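Short-chain dehydrogenase/reductase SDR (Vibrio parahaemolyticus, PDB 3GUY) probably catalyses the NAD(P)(H)-dependent oxidation or reduction of an alcohol or carbonyl substrate. Local coordinates at residues Q60-E63 against Q64-Q68; E90-P93 against E94-Q97; A138-S141 against T142-A145. The protein carries 2 engineered substitutions. All coordinates share one frame; numbering follows the deposited sequence.

Contact 1: residues Q60-E63 against Q64-Q68; sequences QEVE and QLFEQ
The carbonyl oxygens of Q60 and E61 accept from the amides of Q64 and L65 as one short alpha-helix runs unbroken through both segments. Q64 N donates to Q60 O at 3.0 Å and L65 N to E61 O at 2.9 Å, the i to i+4 pattern. The same spacing continues with a weak bond, F66 N to V62 O at 3.4 Å, and with E67 N to E63 O at 3.2 Å, before the helix gives way to loop at Q68.

V62 and F66, one turn apart, lie side by side and point the same way, which puts two apolar residues on the buried face. The gap is closed by V62 CG1, 4.2 Å from F66 CE2; that methyl is trans to its own backbone nitrogen (chi1 168°). F66 CD2 also comes within 3.3 Å of V62 O, obliquely to the ring. On the exposed face the long polar chains take over. Q64 lays its aliphatic part against the first turn, CG 3.4 Å from Q60 O, and its extended chain carries the amide on to R54. The guanidinium of R54 donates through NH2 both to Q64 OE1 and to the backbone O of E61, so one arginine ties a side chain to the helix backbone. E61 OE1 accepts from D55 N, while E67 OE1 forms a salt bridge with R117: long acidic chains suit a surface where the partners stand beyond the helix itself.

In this Rossmann-type fold, helix 59-67 packs in two directions. The L65 side chain packs on Y29 and T31 of strand 28-32, and on R54 and L56 in the loop between strand 51-53 and this helix. F66 rests on E113, L114, R117 and Y118, joining the short helix to the far end of helix 93-118.

Contact 2: residues E90-P93 against E94-Q97; sequences EQDP and EQIQ
D92 caps the amino end of helix 93-118 by reaching over P93 to E94 N, an N-cap whose side-chain bond spans two residues, as in an Asx turn. CG of D92 stands trans to its backbone N (chi1 172°), which swings OD1 to within 3.0 Å of E94 N. The donor meets OD1 from above the carboxylate plane, 50° out of it. An aspartate suits the place because its short chain reaches a first-turn amide, and its negative charge probably interacts favourably with the helix end. P93 suits the first helical position: it has no N-H needing a partner, and its ring fixes phi near the helical value.

I96 supplies the apolar side. The side chains of I96 and Q91 cross at about a right angle, with I96 CG1 3.5 Å from Q91 OE1 and I96 CD1 3.8 Å from Q91 CB. Q91 runs extended beyond CG (chi2 -166°), bringing its amide oxygen to both isoleucine carbons. That amide is held at both ends, OE1 bonded to T142 OG1 and NE2 donating to G86 O, so a buried polar group is satisfied. From the second subunit, I108 packs on I96 and R112 NE donates to Q91 O, placing this helix start in the subunit interface. The main chain completes the turn, D92 O accepting from I96 N at 3.0 Å, nearly along the C=O axis.

Contact 3: residues A138-S141 against T142-A145; sequences AQES and TYCA
C144 turns its thiol back over the main chain of E140, at the start of helix 141-160. Its CB lies 3.4 Å from E140 O and 3.8 Å from S141 O, touching the two carbonyls that open the helix. With SG placed beside the backbone N (chi1 -71°), the sulfur folds back to 3.5 Å from E140 O and 4.2 Å from E140 CB. A small, weakly polar cysteine suits a buried place between the E140 carbonyl and S156 of the second subunit. E140 O is the acceptor for C144 N, a short, almost straight bond of 2.7 Å that begins the helix at its N-cap residue.

The E140 side chain runs alongside Y143 and meets its ring obliquely, E140 OE1 3.8 Å from Y143 CD2 and the planes of the two groups 49° apart. Y143 meets F85 edge-to-face. It begins the YxxxK sequence that carries the active-site tyrosine and lysine in this family. The chemistry implies that main-chain bonds of the helix start hold Y143, probably the catalytic tyrosine, in the first turn, where it touches S130, probably the family's active-site serine.

Along the chain the contacts come in series, within helix 59-67 and at the starts of helices 93-118 and 141-160 of one Rossmann fold built on a parallel sheet. Contact 1 stands apart, its centre 29 Å from that of contact 2 and 31 Å from that of contact 3, yet helix 93-118 links it to contact 2: F66 packs near one end, D92 caps the other. Contacts 2 and 3 have centres 12 Å apart and meet through Q91 and T142, with I96 packing on T142. Both also touch the second subunit, whose I108 reaches both, so the probable active-site helix and its neighbour begin together at the subunit interface.

Contact 1: residues Q60-E63 against Q64-Q68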
ATOM      1  N   GLN D  60       5.367  18.739 -26.810  1.00 35.76           N
ATOM      2  CA  GLN D  60       4.919  19.370 -28.080  1.00 36.17           C
ATOM      3  C   GLN D  60       4.241  18.335 -29.002  1.00 35.74           C
ATOM      4  O   GLN D  60       3.184  18.595 -29.587  1.00 34.90           O
ATOM      5  CB  GLN D  60       6.089  20.050 -28.797  1.00 36.21           C
ATOM      6  CG  GLN D  60       6.761  21.176 -27.970  1.00 38.91           C
ATOM      7  CD  GLN D  60       7.909  20.723 -27.049  1.00 42.22           C
ATOM      8  OE1 GLN D  60       7.987  19.564 -26.601  1.00 41.80           O
ATOM      9  NE2 GLN D  60       8.811  21.666 -26.750  1.00 44.19           N
ATOM     10  N   GLU D  61       4.840  17.159 -29.127  1.00 35.33           N
ATOM     11  CA  GLU D  61       4.247  16.149 -29.984  1.00 35.39           C
ATOM     12  C   GLU D  61       2.890  15.653 -29.425  1.00 35.13           C
ATOM     13  O   GLU D  61       1.954  15.391 -30.202  1.00 35.08           O
ATOM     14  CB  GLU D  61       5.226  15.003 -30.275  1.00 36.03           C
ATOM     15  CG  GLU D  61       6.431  15.441 -31.148  1.00 37.89           C
ATOM     16  CD  GLU D  61       7.235  14.272 -31.761  1.00 40.47           C
ATOM     17  OE1 GLU D  61       6.669  13.190 -32.067  1.00 40.67           O
ATOM     18  OE2 GLU D  61       8.458  14.458 -31.973  1.00 42.44           O
ATOM     19  N   VAL D  62       2.762  15.572 -28.101  1.00 33.69           N
ATOM     20  CA  VAL D  62       1.501  15.148 -27.472  1.00 33.17           C
ATOM     21  C   VAL D  62       0.389  16.208 -27.633  1.00 33.74           C
ATOM     22  O   VAL D  62      -0.773  15.883 -27.877  1.00 33.55           O
ATOM     23  CB  VAL D  62       1.727  14.768 -25.986  1.00 32.48           C
ATOM     24  CG1 VAL D  62       0.427  14.602 -25.250  1.00 31.02           C
ATOM     25  CG2 VAL D  62       2.568  13.491 -25.928  1.00 30.37           C
ATOM     26  N   GLU D  63       0.763  17.471 -27.527  1.00 34.38           N
ATOM     27  CA  GLU D  63      -0.166  18.570 -27.724  1.00 36.50           C
ATOM     28  C   GLU D  63      -0.657  18.569 -29.186  1.00 36.02           C
ATOM     29  O   GLU D  63      -1.833  18.739 -29.431  1.00 34.95           O
ATOM     30  CB  GLU D  63       0.513  19.882 -27.280  1.00 37.54           C
ATOM     31  CG  GLU D  63      -0.098  21.207 -27.726  1.00 42.60           C
ATOM     32  CD  GLU D  63       1.029  22.214 -28.018  1.00 48.23           C
ATOM     33  OE1 GLU D  63       1.642  22.716 -27.045  1.00 51.11           O
ATOM     34  OE2 GLU D  63       1.341  22.440 -29.215  1.00 49.95           O
ATOM     35  N   GLN D  64       0.230  18.308 -30.142  1.00 36.48           N
ATOM     36  CA  GLN D  64      -0.188  18.206 -31.563  1.00 37.11           C
ATOM     37  C   GLN D  64      -1.037  16.977 -31.863  1.00 37.15           C
ATOM     38  O   GLN D  64      -1.877  17.010 -32.758  1.00 36.45           O
ATOM     39  CB  GLN D  64       1.012  18.149 -32.481  1.00 37.08           C
ATOM     40  CG  GLN D  64       1.781  19.464 -32.576  1.00 38.43           C
ATOM     41  CD  GLN D  64       3.243  19.228 -32.881  1.00 41.05           C
ATOM     42  OE1 GLN D  64       3.599  18.288 -33.612  1.00 38.16           O
ATOM     43  NE2 GLN D  64       4.110  20.062 -32.292  1.00 45.20           N
ATOM     44  N   LEU D  65      -0.786  15.881 -31.142  1.00 37.29           N
ATOM     45  CA  LEU D  65      -1.543  14.650 -31.336  1.00 37.55           C
ATOM     46  C   LEU D  65      -3.016  14.962 -31.115  1.00 37.50           C
ATOM     47  O   LEU D  65      -3.832  14.677 -31.961  1.00 37.72           O
ATOM     48  CB  LEU D  65      -1.031  13.495 -30.413  1.00 37.06           C
ATOM     49  CG  LEU D  65      -1.879  12.206 -30.213  1.00 36.95           C
ATOM     50  CD1 LEU D  65      -1.988  11.315 -31.478  1.00 34.02           C
ATOM     51  CD2 LEU D  65      -1.317  11.375 -29.037  1.00 34.63           C
ATOM     52  N   PHE D  66      -3.351  15.597 -30.007  1.00 38.51           N
ATOM     53  CA  PHE D  66      -4.745  15.819 -29.695  1.00 39.67           C
ATOM     54  C   PHE D  66      -5.369  16.977 -30.455  1.00 41.13           C
ATOM     55  O   PHE D  66      -6.575  16.956 -30.699  1.00 40.54           O
ATOM     56  CB  PHE D  66      -4.957  15.940 -28.197  1.00 39.97           C
ATOM     57  CG  PHE D  66      -4.755  14.638 -27.496  1.00 39.43           C
ATOM     58  CD1 PHE D  66      -5.722  13.657 -27.554  1.00 39.39           C
ATOM     59  CD2 PHE D  66      -3.557  14.354 -26.874  1.00 41.29           C
ATOM     60  CE1 PHE D  66      -5.508  12.430 -26.955  1.00 39.82           C
ATOM     61  CE2 PHE D  66      -3.349  13.136 -26.269  1.00 41.10           C
ATOM     62  CZ  PHE D  66      -4.324  12.176 -26.321  1.00 40.74           C
ATOM     63  N   GLU D  67      -4.552  17.958 -30.831  1.00 42.23           N
ATOM     64  CA  GLU D  67      -5.041  19.116 -31.577  1.00 43.53           C
ATOM     65  C   GLU D  67      -5.625  18.668 -32.923  1.00 43.56           C
ATOM     66  O   GLU D  67      -6.651  19.165 -33.359  1.00 43.82           O
ATOM     67  CB  GLU D  67      -3.905  20.111 -31.823  1.00 43.52           C
ATOM     68  CG  GLU D  67      -4.355  21.444 -32.420  1.00 45.63           C
ATOM     69  CD  GLU D  67      -5.225  22.263 -31.470  1.00 48.39           C
ATOM     70  OE1 GLU D  67      -4.934  22.285 -30.254  1.00 49.06           O
ATOM     71  OE2 GLU D  67      -6.195  22.899 -31.948  1.00 51.86           O
ATOM     72  N   GLN D  68      -4.977  17.706 -33.556  1.00 44.60           N
ATOM     73  CA  GLN D  68      -5.336  17.313 -34.914  1.00 45.18           C
ATOM     74  C   GLN D  68      -6.485  16.308 -34.976  1.00 45.06           C
ATOM     75  O   GLN D  68      -6.861  15.903 -36.049  1.00 45.14           O
ATOM     76  CB  GLN D  68      -4.091  16.762 -35.641  1.00 45.40           C
ATOM     77  CG  GLN D  68      -2.992  17.811 -35.854  1.00 47.18           C
ATOM     78  CD  GLN D  68      -3.463  18.958 -36.743  1.00 49.65           C
ATOM     79  OE1 GLN D  68      -3.396  20.142 -36.369  1.00 50.80           O
ATOM     80  NE2 GLN D  68      -3.989  18.606 -37.911  1.00 51.16           N
TER

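Contact 2: residues E90-P93 against E94-Q97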
ATOM      1  N   GLU D  90      24.169  -2.725 -12.006  1.00 29.38           N
ATOM      2  CA  GLU D  90      24.454  -3.194 -13.380  1.00 30.96           C
ATOM      3  C   GLU D  90      23.720  -2.362 -14.406  1.00 29.93           C
ATOM      4  O   GLU D  90      23.979  -2.494 -15.587  1.00 30.68           O
ATOM      5  CB  GLU D  90      23.934  -4.607 -13.650  1.00 31.67           C
ATOM      6  CG  GLU D  90      23.953  -5.564 -12.531  1.00 37.56           C
ATOM      7  CD  GLU D  90      25.296  -6.188 -12.335  1.00 43.17           C
ATOM      8  OE1 GLU D  90      25.331  -7.336 -11.813  1.00 46.36           O
ATOM      9  OE2 GLU D  90      26.288  -5.527 -12.703  1.00 42.36           O
ATOM     10  N   GLN D  91      22.751  -1.553 -13.981  1.00 28.88           N
ATOM     11  CA  GLN D  91      21.958  -0.823 -14.954  1.00 28.26           C
ATOM     12  C   GLN D  91      22.714   0.366 -15.547  1.00 28.24           C
ATOM     13  O   GLN D  91      23.442   1.078 -14.853  1.00 30.04           O
ATOM     14  CB  GLN D  91      20.625  -0.388 -14.342  1.00 27.45           C
ATOM     15  CG  GLN D  91      19.687  -1.572 -14.070  1.00 25.61           C
ATOM     16  CD  GLN D  91      18.234  -1.121 -13.786  1.00 26.55           C
ATOM     17  OE1 GLN D  91      17.872   0.041 -13.994  1.00 25.13           O
ATOM     18  NE2 GLN D  91      17.398  -2.061 -13.354  1.00 26.86           N
ATOM     19  N   ASP D  92      22.504   0.584 -16.827  1.00 28.12           N
ATOM     20  CA  ASP D  92      23.150   1.661 -17.557  1.00 29.11           C
ATOM     21  C   ASP D  92      22.311   2.946 -17.377  1.00 28.67           C
ATOM     22  O   ASP D  92      21.133   2.940 -17.636  1.00 27.28           O
ATOM     23  CB  ASP D  92      23.236   1.213 -19.019  1.00 29.81           C
ATOM     24  CG  ASP D  92      23.724   2.298 -19.965  1.00 33.42           C
ATOM     25  OD1 ASP D  92      23.908   3.471 -19.562  1.00 35.44           O
ATOM     26  OD2 ASP D  92      23.894   1.935 -21.149  1.00 39.08           O
ATOM     27  N   PRO D  93      22.925   4.057 -16.918  1.00 29.51           N
ATOM     28  CA  PRO D  93      22.107   5.235 -16.678  1.00 29.57           C
ATOM     29  C   PRO D  93      21.358   5.786 -17.881  1.00 29.19           C
ATOM     30  O   PRO D  93      20.288   6.355 -17.701  1.00 28.63           O
ATOM     31  CB  PRO D  93      23.114   6.263 -16.154  1.00 30.13           C
ATOM     32  CG  PRO D  93      24.175   5.444 -15.516  1.00 30.34           C
ATOM     33  CD  PRO D  93      24.277   4.219 -16.375  1.00 29.87           C
ATOM     34  N   GLU D  94      21.894   5.623 -19.088  1.00 29.83           N
ATOM     35  CA  GLU D  94      21.251   6.143 -20.325  1.00 30.31           C
ATOM     36  C   GLU D  94      19.953   5.357 -20.575  1.00 28.30           C
ATOM     37  O   GLU D  94      18.930   5.917 -20.920  1.00 27.75           O
ATOM     38  CB  GLU D  94      22.149   5.942 -21.547  1.00 31.68           C
ATOM     39  CG  GLU D  94      22.914   7.141 -22.050  1.00 38.41           C
ATOM     40  CD  GLU D  94      23.290   6.947 -23.562  1.00 43.51           C
ATOM     41  OE1 GLU D  94      22.962   7.823 -24.394  1.00 45.98           O
ATOM     42  OE2 GLU D  94      23.878   5.893 -23.913  1.00 47.14           O
ATOM     43  N   GLN D  95      20.031   4.046 -20.397  1.00 26.35           N
ATOM     44  CA  GLN D  95      18.866   3.177 -20.467  1.00 27.07           C
ATOM     45  C   GLN D  95      17.809   3.444 -19.366  1.00 25.80           C
ATOM     46  O   GLN D  95      16.621   3.286 -19.606  1.00 25.77           O
ATOM     47  CB  GLN D  95      19.317   1.733 -20.421  1.00 26.89           C
ATOM     48  CG  GLN D  95      19.939   1.275 -21.750  1.00 30.63           C
ATOM     49  CD  GLN D  95      19.109   0.242 -22.396  1.00 36.45           C
ATOM     50  OE1 GLN D  95      17.915   0.473 -22.760  1.00 38.54           O
ATOM     51  NE2 GLN D  95      19.686  -0.945 -22.507  1.00 37.16           N
ATOM     52  N   ILE D  96      18.264   3.815 -18.171  1.00 25.45           N
ATOM     53  CA  ILE D  96      17.362   4.257 -17.110  1.00 23.86           C
ATOM     54  C   ILE D  96      16.634   5.546 -17.528  1.00 24.69           C
ATOM     55  O   ILE D  96      15.447   5.684 -17.304  1.00 22.47           O
ATOM     56  CB  ILE D  96      18.082   4.483 -15.741  1.00 24.25           C
ATOM     57  CG1 ILE D  96      18.721   3.163 -15.212  1.00 24.34           C
ATOM     58  CG2 ILE D  96      17.110   5.176 -14.764  1.00 21.19           C
ATOM     59  CD1 ILE D  96      19.679   3.316 -13.979  1.00 22.58           C
ATOM     60  N   GLN D  97      17.355   6.489 -18.116  1.00 25.50           N
ATOM     61  CA  GLN D  97      16.742   7.699 -18.629  1.00 27.02           C
ATOM     62  C   GLN D  97      15.667   7.417 -19.689  1.00 26.56           C
ATOM     63  O   GLN D  97      14.631   8.031 -19.646  1.00 25.45           O
ATOM     64  CB  GLN D  97      17.786   8.697 -19.181  1.00 28.27           C
ATOM     65  CG  GLN D  97      17.158  10.042 -19.675  1.00 30.92           C
ATOM     66  CD  GLN D  97      16.224  10.723 -18.665  1.00 35.63           C
ATOM     67  OE1 GLN D  97      16.492  10.724 -17.469  1.00 41.87           O
ATOM     68  NE2 GLN D  97      15.107  11.311 -19.151  1.00 39.26           N
TER

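Contact 3: residues A138-S141 against T142-A145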
ATOM      1  N   ALA D 138      12.965  -7.247  -6.876  1.00 23.36           N
ATOM      2  CA  ALA D 138      14.388  -7.391  -7.150  1.00 23.04           C
ATOM      3  C   ALA D 138      14.694  -7.411  -8.644  1.00 22.82           C
ATOM      4  O   ALA D 138      14.040  -8.092  -9.438  1.00 23.58           O
ATOM      5  CB  ALA D 138      14.956  -8.692  -6.489  1.00 24.00           C
ATOM      6  N   GLN D 139      15.706  -6.653  -9.003  1.00 21.30           N
ATOM      7  CA  GLN D 139      16.147  -6.480 -10.392  1.00 23.10           C
ATOM      8  C   GLN D 139      15.193  -5.667 -11.266  1.00 21.80           C
ATOM      9  O   GLN D 139      15.326  -5.619 -12.445  1.00 22.84           O
ATOM     10  CB  GLN D 139      16.531  -7.797 -11.021  1.00 22.83           C
ATOM     11  CG  GLN D 139      17.490  -8.533 -10.170  1.00 27.12           C
ATOM     12  CD  GLN D 139      18.273  -9.600 -10.957  1.00 31.24           C
ATOM     13  OE1 GLN D 139      18.075  -9.783 -12.147  1.00 36.27           O
ATOM     14  NE2 GLN D 139      19.137 -10.290 -10.277  1.00 32.53           N
ATOM     15  N   GLU D 140      14.226  -5.014 -10.663  1.00 21.85           N
ATOM     16  CA  GLU D 140      13.307  -4.193 -11.425  1.00 21.11           C
ATOM     17  C   GLU D 140      13.153  -2.832 -10.771  1.00 20.68           C
ATOM     18  O   GLU D 140      12.090  -2.192 -10.867  1.00 19.47           O
ATOM     19  CB  GLU D 140      11.943  -4.903 -11.537  1.00 22.62           C
ATOM     20  CG  GLU D 140      11.969  -6.295 -12.034  1.00 23.94           C
ATOM     21  CD  GLU D 140      10.575  -6.857 -12.280  1.00 30.44           C
ATOM     22  OE1 GLU D 140       9.589  -6.112 -12.606  1.00 27.41           O
ATOM     23  OE2 GLU D 140      10.482  -8.090 -12.184  1.00 34.87           O
ATOM     24  N   SER D 141      14.201  -2.375 -10.100  1.00 20.45           N
ATOM     25  CA  SER D 141      14.035  -1.262  -9.198  1.00 20.12           C
ATOM     26  C   SER D 141      13.564   0.013  -9.944  1.00 20.78           C
ATOM     27  O   SER D 141      12.738   0.728  -9.433  1.00 20.02           O
ATOM     28  CB  SER D 141      15.283  -1.005  -8.398  1.00 20.27           C
ATOM     29  OG  SER D 141      16.359  -0.550  -9.186  1.00 21.97           O
ATOM     30  N   THR D 142      14.165   0.315 -11.083  1.00 21.26           N
ATOM     31  CA  THR D 142      13.797   1.518 -11.871  1.00 22.31           C
ATOM     32  C   THR D 142      12.492   1.342 -12.647  1.00 22.07           C
ATOM     33  O   THR D 142      11.784   2.323 -12.933  1.00 23.26           O
ATOM     34  CB  THR D 142      14.907   1.881 -12.854  1.00 21.94           C
ATOM     35  OG1 THR D 142      15.243   0.700 -13.627  1.00 21.56           O
ATOM     36  CG2 THR D 142      16.150   2.410 -12.075  1.00 21.32           C
ATOM     37  N   TYR D 143      12.193   0.100 -13.020  1.00 21.49           N
ATOM     38  CA  TYR D 143      10.885  -0.251 -13.609  1.00 20.49           C
ATOM     39  C   TYR D 143       9.781  -0.042 -12.610  1.00 20.47           C
ATOM     40  O   TYR D 143       8.830   0.656 -12.913  1.00 17.58           O
ATOM     41  CB  TYR D 143      10.833  -1.678 -14.099  1.00 21.31           C
ATOM     42  CG  TYR D 143       9.588  -2.000 -14.889  1.00 23.17           C
ATOM     43  CD1 TYR D 143       9.325  -1.375 -16.118  1.00 25.65           C
ATOM     44  CD2 TYR D 143       8.676  -2.914 -14.414  1.00 23.13           C
ATOM     45  CE1 TYR D 143       8.174  -1.656 -16.840  1.00 25.02           C
ATOM     46  CE2 TYR D 143       7.550  -3.241 -15.154  1.00 27.63           C
ATOM     47  CZ  TYR D 143       7.301  -2.597 -16.369  1.00 26.70           C
ATOM     48  OH  TYR D 143       6.172  -2.884 -17.094  1.00 30.38           O
ATOM     49  N   CYS D 144       9.958  -0.573 -11.399  1.00 19.51           N
ATOM     50  CA  CYS D 144       9.021  -0.312 -10.343  1.00 19.88           C
ATOM     51  C   CYS D 144       8.955   1.182 -10.106  1.00 19.04           C
ATOM     52  O   CYS D 144       7.861   1.758  -9.950  1.00 19.19           O
ATOM     53  CB  CYS D 144       9.406  -1.038  -9.033  1.00 20.24           C
ATOM     54  SG  CYS D 144       9.196  -2.820  -9.071  1.00 22.03           S
ATOM     55  N   ALA D 145      10.107   1.838 -10.083  1.00 18.15           N
ATOM     56  CA  ALA D 145      10.102   3.273  -9.812  1.00 17.92           C
ATOM     57  C   ALA D 145       9.155   4.027 -10.734  1.00 17.98           C
ATOM     58  O   ALA D 145       8.274   4.779 -10.245  1.00 17.20           O
ATOM     59  CB  ALA D 145      11.505   3.846  -9.893  1.00 15.00           C
TER